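Local structure of putative kinase (2RHM) at residues P5-T11 with T105-C111; L31-K36 with Q78-S84; F86-T92 with I153-P157. The protein is of unknown function but has the P-loop nucleoside triphosphate hydrolase fold and is probably a kinase that binds and uses a nucleoside triphosphate. All blocks are in the same frame, centred on the assembly; numbering follows the deposited sequence.

Contact 1: P5-T11 with T105-C111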
loop_
_atom_site.group_PDB
_atom_site.type_symbol
_atom_site.label_atom_id
_atom_site.label_comp_id
_atom_site.label_asym_id
_atom_site.label_seq_id
_atom_site.Cartn_x
_atom_site.Cartn_y
_atom_site.Cartn_z
ATOM N N PRO B 5 -4.277 -10.994 13.437
ATOM C CA PRO B 5 -3.672 -11.360 12.159
ATOM C C PRO B 5 -2.190 -11.624 12.249
ATOM O O PRO B 5 -1.531 -11.135 13.169
ATOM C CB PRO B 5 -3.922 -10.127 11.299
ATOM C CG PRO B 5 -3.975 -9.023 12.248
ATOM C CD PRO B 5 -4.670 -9.573 13.454
ATOM N N ALA B 6 -1.666 -12.396 11.304
ATOM C CA ALA B 6 -0.236 -12.653 11.248
ATOM C C ALA B 6 0.450 -11.616 10.391
ATOM O O ALA B 6 -0.108 -11.143 9.396
ATOM C CB ALA B 6 0.054 -14.048 10.688
ATOM N N LEU B 7 1.672 -11.259 10.786
ATOM C CA LEU B 7 2.513 -10.388 9.983
ATOM C C LEU B 7 3.759 -11.199 9.658
ATOM O O LEU B 7 4.503 -11.567 10.562
ATOM C CB LEU B 7 2.879 -9.110 10.735
ATOM C CG LEU B 7 3.942 -8.232 10.055
ATOM C CD1 LEU B 7 3.530 -7.892 8.637
ATOM C CD2 LEU B 7 4.212 -6.940 10.835
ATOM N N ILE B 8 3.934 -11.523 8.375
ATOM C CA ILE B 8 5.045 -12.342 7.921
ATOM C C ILE B 8 6.111 -11.415 7.387
ATOM O O ILE B 8 5.894 -10.731 6.393
ATOM C CB ILE B 8 4.590 -13.365 6.846
ATOM C CG1 ILE B 8 3.489 -14.271 7.436
ATOM C CG2 ILE B 8 5.775 -14.172 6.351
ATOM C CD1 ILE B 8 2.601 -14.858 6.393
ATOM N N ILE B 9 7.248 -11.389 8.082
ATOM C CA ILE B 9 8.347 -10.525 7.738
ATOM C C ILE B 9 9.398 -11.334 6.998
ATOM O O ILE B 9 9.927 -12.308 7.527
ATOM C CB ILE B 9 8.977 -9.883 9.000
ATOM C CG1 ILE B 9 7.947 -9.010 9.731
ATOM C CG2 ILE B 9 10.248 -9.088 8.656
ATOM C CD1 ILE B 9 7.258 -9.730 10.880
ATOM N N VAL B 10 9.661 -10.941 5.764
ATOM C CA VAL B 10 10.729 -11.547 4.979
ATOM C C VAL B 10 11.860 -10.560 4.835
ATOM O O VAL B 10 11.698 -9.489 4.246
ATOM C CB VAL B 10 10.261 -12.016 3.595
ATOM C CG1 VAL B 10 11.373 -12.754 2.893
ATOM C CG2 VAL B 10 9.042 -12.914 3.722
ATOM N N THR B 11 13.009 -10.929 5.403
ATOM C CA THR B 11 14.163 -10.045 5.428
ATOM C C THR B 11 15.383 -10.722 4.810
ATOM O O THR B 11 15.357 -11.895 4.490
ATOM C CB THR B 11 14.456 -9.552 6.849
ATOM O OG1 THR B 11 15.385 -8.455 6.793
ATOM C CG2 THR B 11 14.983 -10.681 7.703
ATOM N N THR B 105 0.722 -10.986 15.036
ATOM C CA THR B 105 1.575 -12.058 15.497
ATOM C C THR B 105 2.669 -12.244 14.455
ATOM O O THR B 105 2.370 -12.622 13.317
ATOM C CB THR B 105 0.778 -13.367 15.610
ATOM O OG1 THR B 105 -0.279 -13.204 16.562
ATOM C CG2 THR B 105 1.669 -14.476 16.075
ATOM N N PRO B 106 3.945 -11.989 14.824
ATOM C CA PRO B 106 5.038 -12.055 13.849
ATOM C C PRO B 106 5.548 -13.450 13.512
ATOM O O PRO B 106 5.640 -14.324 14.392
ATOM C CB PRO B 106 6.151 -11.260 14.525
ATOM C CG PRO B 106 5.951 -11.554 15.974
ATOM C CD PRO B 106 4.442 -11.638 16.172
ATOM N N ILE B 107 5.864 -13.637 12.232
ATOM C CA ILE B 107 6.528 -14.831 11.730
ATOM C C ILE B 107 7.626 -14.269 10.833
ATOM O O ILE B 107 7.342 -13.435 9.988
ATOM C CB ILE B 107 5.597 -15.713 10.908
ATOM C CG1 ILE B 107 4.419 -16.201 11.772
ATOM C CG2 ILE B 107 6.390 -16.916 10.341
ATOM C CD1 ILE B 107 3.338 -16.912 10.974
ATOM N N GLN B 108 8.868 -14.698 11.013
ATOM C CA GLN B 108 9.978 -14.085 10.299
ATOM C C GLN B 108 10.814 -15.091 9.525
ATOM O O GLN B 108 11.121 -16.184 10.029
ATOM C CB GLN B 108 10.874 -13.283 11.263
ATOM C CG GLN B 108 11.928 -12.426 10.559
ATOM C CD GLN B 108 12.690 -11.467 11.497
ATOM O OE1 GLN B 108 13.504 -10.670 11.030
ATOM N NE2 GLN B 108 12.420 -11.535 12.805
ATOM N N ILE B 109 11.077 -14.752 8.271
ATOM C CA ILE B 109 11.966 -15.531 7.398
ATOM C C ILE B 109 13.128 -14.643 6.971
ATOM O O ILE B 109 12.933 -13.536 6.430
ATOM C CB ILE B 109 11.250 -16.079 6.159
ATOM C CG1 ILE B 109 10.041 -16.904 6.571
ATOM C CG2 ILE B 109 12.209 -16.937 5.333
ATOM C CD1 ILE B 109 9.274 -17.428 5.451
ATOM N N ARG B 110 14.336 -15.110 7.267
ATOM C CA ARG B 110 15.543 -14.395 6.926
ATOM C C ARG B 110 16.263 -15.151 5.821
ATOM O O ARG B 110 16.534 -16.338 5.946
ATOM C CB ARG B 110 16.476 -14.232 8.121
ATOM C CG ARG B 110 17.807 -13.656 7.683
ATOM C CD ARG B 110 18.791 -13.532 8.784
ATOM N NE ARG B 110 19.134 -14.814 9.393
ATOM C CZ ARG B 110 20.169 -14.983 10.202
ATOM N NH1 ARG B 110 20.965 -13.968 10.478
ATOM N NH2 ARG B 110 20.425 -16.176 10.727
ATOM N N CYS B 111 16.540 -14.460 4.721
ATOM C CA CYS B 111 17.272 -15.060 3.626
ATOM C C CYS B 111 18.728 -14.687 3.724
ATOM O O CYS B 111 19.043 -13.570 4.091
ATOM C CB CYS B 111 16.722 -14.569 2.295
ATOM S SG CYS B 111 15.004 -14.990 2.068
#

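Contact 2: L31-K36 with Q78-S84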
loop_
_atom_site.group_PDB
_atom_site.type_symbol
_atom_site.label_atom_id
_atom_site.label_comp_id
_atom_site.label_asym_id
_atom_site.label_seq_id
_atom_site.Cartn_x
_atom_site.Cartn_y
_atom_site.Cartn_z
ATOM N N LEU B 31 -1.871 -14.294 0.290
ATOM C CA LEU B 31 -1.808 -13.105 1.151
ATOM C C LEU B 31 -1.262 -11.902 0.396
ATOM O O LEU B 31 -0.525 -12.052 -0.596
ATOM C CB LEU B 31 -0.942 -13.372 2.397
ATOM C CG LEU B 31 -1.422 -14.446 3.381
ATOM C CD1 LEU B 31 -0.382 -14.633 4.464
ATOM C CD2 LEU B 31 -2.769 -14.076 3.978
ATOM N N PRO B 32 -1.640 -10.691 0.847
ATOM C CA PRO B 32 -1.096 -9.474 0.260
ATOM C C PRO B 32 0.391 -9.367 0.554
ATOM O O PRO B 32 0.869 -9.835 1.607
ATOM C CB PRO B 32 -1.858 -8.340 0.969
ATOM C CG PRO B 32 -2.960 -8.989 1.699
ATOM C CD PRO B 32 -2.571 -10.399 1.948
ATOM N N LEU B 33 1.107 -8.793 -0.407
ATOM C CA LEU B 33 2.554 -8.609 -0.302
ATOM C C LEU B 33 2.928 -7.149 -0.483
ATOM O O LEU B 33 2.642 -6.550 -1.517
ATOM C CB LEU B 33 3.250 -9.434 -1.381
ATOM C CG LEU B 33 4.763 -9.298 -1.528
ATOM C CD1 LEU B 33 5.439 -9.727 -0.211
ATOM C CD2 LEU B 33 5.231 -10.133 -2.710
ATOM N N LEU B 34 3.583 -6.594 0.530
ATOM C CA LEU B 34 4.123 -5.240 0.466
ATOM C C LEU B 34 5.636 -5.304 0.455
ATOM O O LEU B 34 6.238 -5.810 1.389
ATOM C CB LEU B 34 3.626 -4.439 1.658
ATOM C CG LEU B 34 2.132 -4.518 1.955
ATOM C CD1 LEU B 34 1.879 -3.760 3.243
ATOM C CD2 LEU B 34 1.290 -3.946 0.839
ATOM N N SER B 35 6.259 -4.828 -0.615
ATOM C CA SER B 35 7.698 -4.920 -0.815
ATOM C C SER B 35 8.309 -3.528 -0.917
ATOM O O SER B 35 7.813 -2.705 -1.684
ATOM C CB SER B 35 7.980 -5.672 -2.123
ATOM O OG SER B 35 9.289 -5.382 -2.645
ATOM N N LYS B 36 9.387 -3.264 -0.187
ATOM C CA LYS B 36 9.990 -1.928 -0.223
ATOM C C LYS B 36 10.401 -1.571 -1.646
ATOM O O LYS B 36 10.080 -0.487 -2.139
ATOM C CB LYS B 36 11.201 -1.802 0.721
ATOM C CG LYS B 36 11.847 -0.417 0.664
ATOM C CD LYS B 36 13.153 -0.325 1.459
ATOM C CE LYS B 36 14.284 -1.062 0.810
ATOM N NZ LYS B 36 15.604 -0.742 1.450
ATOM N N GLN B 78 -6.680 -8.916 8.473
ATOM C CA GLN B 78 -6.079 -9.693 7.409
ATOM C C GLN B 78 -4.590 -9.790 7.671
ATOM O O GLN B 78 -3.949 -8.822 8.104
ATOM C CB GLN B 78 -6.368 -9.038 6.049
ATOM C CG GLN B 78 -5.601 -9.553 4.805
ATOM C CD GLN B 78 -5.878 -11.000 4.430
ATOM O OE1 GLN B 78 -5.746 -11.917 5.246
ATOM N NE2 GLN B 78 -6.245 -11.213 3.172
ATOM N N SER B 79 -4.055 -10.980 7.418
ATOM C CA SER B 79 -2.635 -11.228 7.524
ATOM C C SER B 79 -1.929 -10.714 6.261
ATOM O O SER B 79 -2.555 -10.504 5.211
ATOM C CB SER B 79 -2.376 -12.719 7.727
ATOM O OG SER B 79 -3.032 -13.205 8.893
ATOM N N LEU B 80 -0.623 -10.509 6.354
ATOM C CA LEU B 80 0.113 -9.973 5.218
ATOM C C LEU B 80 1.599 -10.249 5.322
ATOM O O LEU B 80 2.114 -10.605 6.376
ATOM C CB LEU B 80 -0.150 -8.471 5.098
ATOM C CG LEU B 80 0.529 -7.574 6.129
ATOM C CD1 LEU B 80 1.696 -6.935 5.509
ATOM C CD2 LEU B 80 -0.388 -6.483 6.614
ATOM N N ILE B 81 2.263 -10.097 4.189
ATOM C CA ILE B 81 3.693 -10.298 4.064
ATOM C C ILE B 81 4.340 -8.942 3.770
ATOM O O ILE B 81 3.883 -8.190 2.881
ATOM C CB ILE B 81 4.017 -11.254 2.909
ATOM C CG1 ILE B 81 3.309 -12.611 3.091
ATOM C CG2 ILE B 81 5.532 -11.406 2.772
ATOM C CD1 ILE B 81 3.128 -13.352 1.774
HETATM N N MSE B 82 5.389 -8.629 4.514
HETATM C CA MSE B 82 6.203 -7.445 4.268
HETATM C C MSE B 82 7.619 -7.914 3.941
HETATM O O MSE B 82 8.188 -8.735 4.639
HETATM C CB MSE B 82 6.256 -6.492 5.470
HETATM C CG MSE B 82 4.928 -5.853 5.862
HETATM SE SE MSE B 82 5.113 -4.759 7.487
HETATM C CE MSE B 82 6.646 -3.750 6.761
ATOM N N GLU B 83 8.187 -7.345 2.883
ATOM C CA GLU B 83 9.524 -7.725 2.448
ATOM C C GLU B 83 10.404 -6.502 2.266
ATOM O O GLU B 83 10.028 -5.547 1.572
ATOM C CB GLU B 83 9.436 -8.519 1.148
ATOM C CG GLU B 83 10.790 -8.877 0.564
ATOM C CD GLU B 83 11.331 -7.797 -0.393
ATOM O OE1 GLU B 83 10.667 -7.478 -1.408
ATOM O OE2 GLU B 83 12.434 -7.278 -0.138
ATOM N N SER B 84 11.573 -6.535 2.905
ATOM C CA SER B 84 12.585 -5.493 2.758
ATOM C C SER B 84 13.892 -5.998 3.352
ATOM O O SER B 84 13.926 -7.053 3.982
ATOM C CB SER B 84 12.168 -4.237 3.516
ATOM O OG SER B 84 13.039 -3.156 3.205
HETATM O O HOH W 1 14.909 -1.650 4.689
#

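Contact 3: F86-T92 with I153-P157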
loop_
_atom_site.group_PDB
_atom_site.type_symbol
_atom_site.label_atom_id
_atom_site.label_comp_id
_atom_site.label_asym_id
_atom_site.label_seq_id
_atom_site.Cartn_x
_atom_site.Cartn_y
_atom_site.Cartn_z
ATOM N N PHE B 86 15.281 -5.237 6.142
ATOM C CA PHE B 86 14.975 -4.528 7.387
ATOM C C PHE B 86 16.211 -4.311 8.262
ATOM O O PHE B 86 17.124 -5.159 8.321
ATOM C CB PHE B 86 13.912 -5.268 8.189
ATOM C CG PHE B 86 12.564 -5.293 7.552
ATOM C CD1 PHE B 86 11.732 -4.189 7.626
ATOM C CD2 PHE B 86 12.106 -6.420 6.886
ATOM C CE1 PHE B 86 10.462 -4.213 7.063
ATOM C CE2 PHE B 86 10.849 -6.445 6.312
ATOM C CZ PHE B 86 10.033 -5.347 6.394
ATOM N N ARG B 87 16.222 -3.176 8.961
ATOM C CA ARG B 87 17.333 -2.793 9.827
ATOM C C ARG B 87 16.889 -2.850 11.273
ATOM O O ARG B 87 15.905 -2.213 11.638
ATOM C CB ARG B 87 17.725 -1.356 9.578
ATOM C CG ARG B 87 18.382 -1.078 8.280
ATOM C CD ARG B 87 18.722 0.391 8.205
ATOM N NE ARG B 87 19.783 0.735 9.153
ATOM C CZ ARG B 87 21.080 0.487 8.957
ATOM N NH1 ARG B 87 21.510 -0.102 7.841
ATOM N NH2 ARG B 87 21.966 0.834 9.879
ATOM N N VAL B 88 17.615 -3.596 12.096
ATOM C CA VAL B 88 17.273 -3.711 13.498
ATOM C C VAL B 88 17.231 -2.340 14.176
ATOM O O VAL B 88 16.333 -2.052 14.979
ATOM C CB VAL B 88 18.277 -4.617 14.246
ATOM C CG1 VAL B 88 18.096 -4.506 15.747
ATOM C CG2 VAL B 88 18.129 -6.064 13.813
ATOM N N ASP B 89 18.203 -1.496 13.857
ATOM C CA ASP B 89 18.330 -0.240 14.566
ATOM C C ASP B 89 17.144 0.700 14.414
ATOM O O ASP B 89 16.834 1.426 15.351
ATOM C CB ASP B 89 19.644 0.479 14.230
ATOM C CG ASP B 89 19.761 0.911 12.770
ATOM O OD1 ASP B 89 18.926 0.571 11.915
ATOM O OD2 ASP B 89 20.758 1.600 12.478
ATOM N N LEU B 90 16.468 0.656 13.266
ATOM C CA LEU B 90 15.304 1.508 13.012
ATOM C C LEU B 90 13.965 0.775 12.926
ATOM O O LEU B 90 12.932 1.297 13.367
ATOM C CB LEU B 90 15.518 2.276 11.716
ATOM C CG LEU B 90 16.615 3.330 11.709
ATOM C CD1 LEU B 90 16.603 4.013 10.344
ATOM C CD2 LEU B 90 16.414 4.330 12.831
ATOM N N ASP B 91 13.953 -0.408 12.317
ATOM C CA ASP B 91 12.692 -1.132 12.130
ATOM C C ASP B 91 12.151 -1.827 13.369
ATOM O O ASP B 91 10.963 -2.122 13.438
ATOM C CB ASP B 91 12.801 -2.091 10.933
ATOM C CG ASP B 91 12.919 -1.356 9.606
ATOM O OD1 ASP B 91 11.960 -0.636 9.259
ATOM O OD2 ASP B 91 13.946 -1.503 8.898
ATOM N N THR B 92 12.987 -2.067 14.371
ATOM C CA THR B 92 12.460 -2.640 15.610
ATOM C C THR B 92 11.402 -1.719 16.226
ATOM O O THR B 92 10.309 -2.187 16.590
ATOM C CB THR B 92 13.602 -2.927 16.604
ATOM O OG1 THR B 92 14.571 -3.740 15.936
ATOM C CG2 THR B 92 13.091 -3.643 17.841
ATOM N N ILE B 153 22.302 -10.800 7.441
ATOM C CA ILE B 153 21.579 -9.688 8.024
ATOM C C ILE B 153 21.055 -10.081 9.397
ATOM O O ILE B 153 20.527 -11.189 9.582
ATOM C CB ILE B 153 20.395 -9.223 7.133
ATOM C CG1 ILE B 153 19.969 -7.809 7.485
ATOM C CG2 ILE B 153 19.211 -10.147 7.255
ATOM C CD1 ILE B 153 19.007 -7.204 6.479
ATOM N N PRO B 154 21.204 -9.197 10.387
ATOM C CA PRO B 154 20.567 -9.522 11.660
ATOM C C PRO B 154 19.032 -9.477 11.563
ATOM O O PRO B 154 18.475 -8.543 10.989
ATOM C CB PRO B 154 21.085 -8.418 12.595
ATOM C CG PRO B 154 22.345 -7.925 11.921
ATOM C CD PRO B 154 21.985 -7.956 10.475
ATOM N N PRO B 155 18.344 -10.467 12.150
ATOM C CA PRO B 155 16.899 -10.469 12.052
ATOM C C PRO B 155 16.273 -9.473 13.022
ATOM O O PRO B 155 16.929 -9.048 13.997
ATOM C CB PRO B 155 16.527 -11.904 12.429
ATOM C CG PRO B 155 17.617 -12.369 13.295
ATOM C CD PRO B 155 18.850 -11.609 12.934
ATOM N N LEU B 156 15.003 -9.117 12.812
ATOM C CA LEU B 156 14.372 -8.192 13.750
ATOM C C LEU B 156 14.023 -8.944 15.031
ATOM O O LEU B 156 13.514 -10.053 14.979
ATOM C CB LEU B 156 13.146 -7.515 13.177
ATOM C CG LEU B 156 13.349 -6.694 11.904
ATOM C CD1 LEU B 156 12.058 -6.085 11.435
ATOM C CD2 LEU B 156 14.399 -5.622 12.130
ATOM N N PRO B 157 14.268 -8.329 16.181
ATOM C CA PRO B 157 13.990 -9.018 17.437
ATOM C C PRO B 157 12.510 -8.894 17.854
ATOM O O PRO B 157 12.198 -8.263 18.865
ATOM C CB PRO B 157 14.901 -8.289 18.425
ATOM C CG PRO B 157 15.004 -6.944 17.904
ATOM C CD PRO B 157 14.839 -6.993 16.411
HETATM O O HOH W 2 16.481 -7.724 9.124
HETATM O O HOH W 3 19.466 -5.665 10.932
#

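Contact 1: P5-T11 with T105-C111
Two neighbouring parallel strands meet here in the middle of the five-stranded parallel sheet of a P-loop NTPase fold. Strand 6-12, the central one, runs beside strand 105-112; over 6-11 and 105-111 the axes approach to 4.6 Å and the directions differ by 23°. The register holds without a slip from Ala6 opposite Thr105 to Thr11 opposite Arg110, and seven backbone hydrogen bonds follow it. In the usual parallel pattern, the odd-numbered residues of 5-11 do the bonding: Leu7 N donates to Thr105 O at 3.0 Å and Leu7 O accepts from Ile107 N at 3.0 Å, then Ile9 does the same between Ile107 and Ile109, and Thr11 between Ile109 and Cys111. Thr105 N to Pro5 O, 2.9 Å, starts the series. Between these bonds lie short CA-H...O contacts, such as Ile8 CA to Ile107 O at 3.3 Å.

Side chains alternate between the two faces. Ala6, Ile8 and Val10 share one face with Ile107 and Ile109; there Ile8 CG1 comes within 4.3 Å of Ile107 CB. On the other are Leu7, Ile9 and Thr11 with Pro106 and Gln108, and Ile9 CD1 reaches Pro106 CB at 4.1 Å. Gln108 spends its OE1 on the backbone N of Leu156.

On the first face helix 175-187 covers Ala6, Ile107 and Ile109, and helix 18-29 Ile8, Val10 and Ile109. On the other, Phe104 packs on Leu7, and Leu158 and Phe86 on Ile9. At the far edge of 6-12 the backbones of Ala6, Ile8 and Val10 bond to Leu80, Met82 and Ser84, and Ala6 N to Ser79 OG.

Contact 2: L31-K36 with Q78-S84
Strands 33-35 and 80-83 run parallel, 14° apart in direction and 4.7 Å apart at closest approach, as neighbours at one edge of the parallel sheet of the P-loop NTPase fold. The intervening chain is largely helical, so the pair closes a right-handed strand-helix-strand crossover. Four backbone hydrogen bonds zigzag between them: Ile81 N to Pro32 O, Leu34 N to Ile81 O and Glu83 N to Leu34 O, all 2.9 Å, then Lys36 N to Glu83 O at 3.0 Å, which carries the pairing into the first turn of helix 36-47.

On one face Leu33 CD1 presses against Ile81 CG2 at 3.4 Å, and Leu31 CB lies 4.1 Å from Ile81 CD1. On the other Leu34 CD1 meets Leu80 CD1 at 3.9 Å, under helix 52-75. Leu33 N, on the edge turned from 80-83, bonds to Thr72 OG1 of the second subunit, so this strand also belongs to the dimer contact.

The polar end lies beside the putative Walker A loop, whose Lys18 forms a salt bridge with Glu83 OE2. Lys36 NZ bonds to Asn85 and, weakly, to a water that also bonds to Ser84 OG. Ser35, the N-cap of helix 36-47, turns its hydroxyl both to the backbone N of Ala38 and to the carboxylate across the strands: Ser35 OG donates to Glu83 OE1 at 2.8 Å.

Contact 3: F86-T92 with I153-P157
Phe86 opens the segment in the loop that follows strand 80-83, close to the carboxyl ends of the sheet strands. Its CB lies 3.8 Å from Leu156 CD1, while its ring runs on to Ile9 of the central strand, Tyr67 and Met95. Its carbonyl approaches Ile153 CD1 at 3.3 Å and accepts a hydrogen bond from a water, 2.8 Å from Phe86 O and 2.9 Å from Pro154 O.

Arg87 is the N-cap of helix 88-101 and turns away from 153-157. Its backbone N bonds to Asp91 OD2 at 2.8 Å, tying the start of the helix to its first turn, and its guanidinium forms a salt bridge with Asp89, NE to OD1 2.9 Å. Val88 sets its CG2 3.2 Å from Pro155 O and 4.0 Å from Pro154 CB, and its CA 3.7 Å from Leu156 CD2. A second water accepts from Val88 N at 3.0 Å and donates to Pro154 O, also at 3.0 Å. One turn on, Asp91 CB is 4.1 Å from Leu156 CD2, its OD1 being engaged by Arg94 and Tyr67. Thr92 OG1 bonds back to Val88 O at 2.6 Å and touches Pro157 CD at 3.3 Å.

The proline-rich loop, which links helix 141-149 to strand 162-166, thus meets the helix start through apolar contacts centred on Leu156, and through two waters that both donate to Pro154 O. Its direct polar bonds go instead to the sheet, Leu156 N to Gln108 and Ile153 O to Arg110: the loop is tied to the strands and leans on the helix.

Overall arrangement
Contacts 1 and 2 belong to one parallel sheet, whose order is 33-35, 80-83, 6-12, 105-112, 162-166; their centres are about 9 Å apart, and strands 80-83 and 6-12 bond directly, making four adjacent strands continuous. Contact 3 lies at the carboxyl ends of these strands, about 12 Å from contact 1 and 16 Å from contact 2 between centres. Along the chain, 31-36 and 78-84 both fall between the two segments of contact 1, whereas contacts 1 and 3 interleave: 86-92 precedes 105-111, and 153-157 follows it. Gln108 and Arg110 anchor the 153-157 loop to the sheet, near the putative P-loop, where P-loop NTPases bind nucleotide.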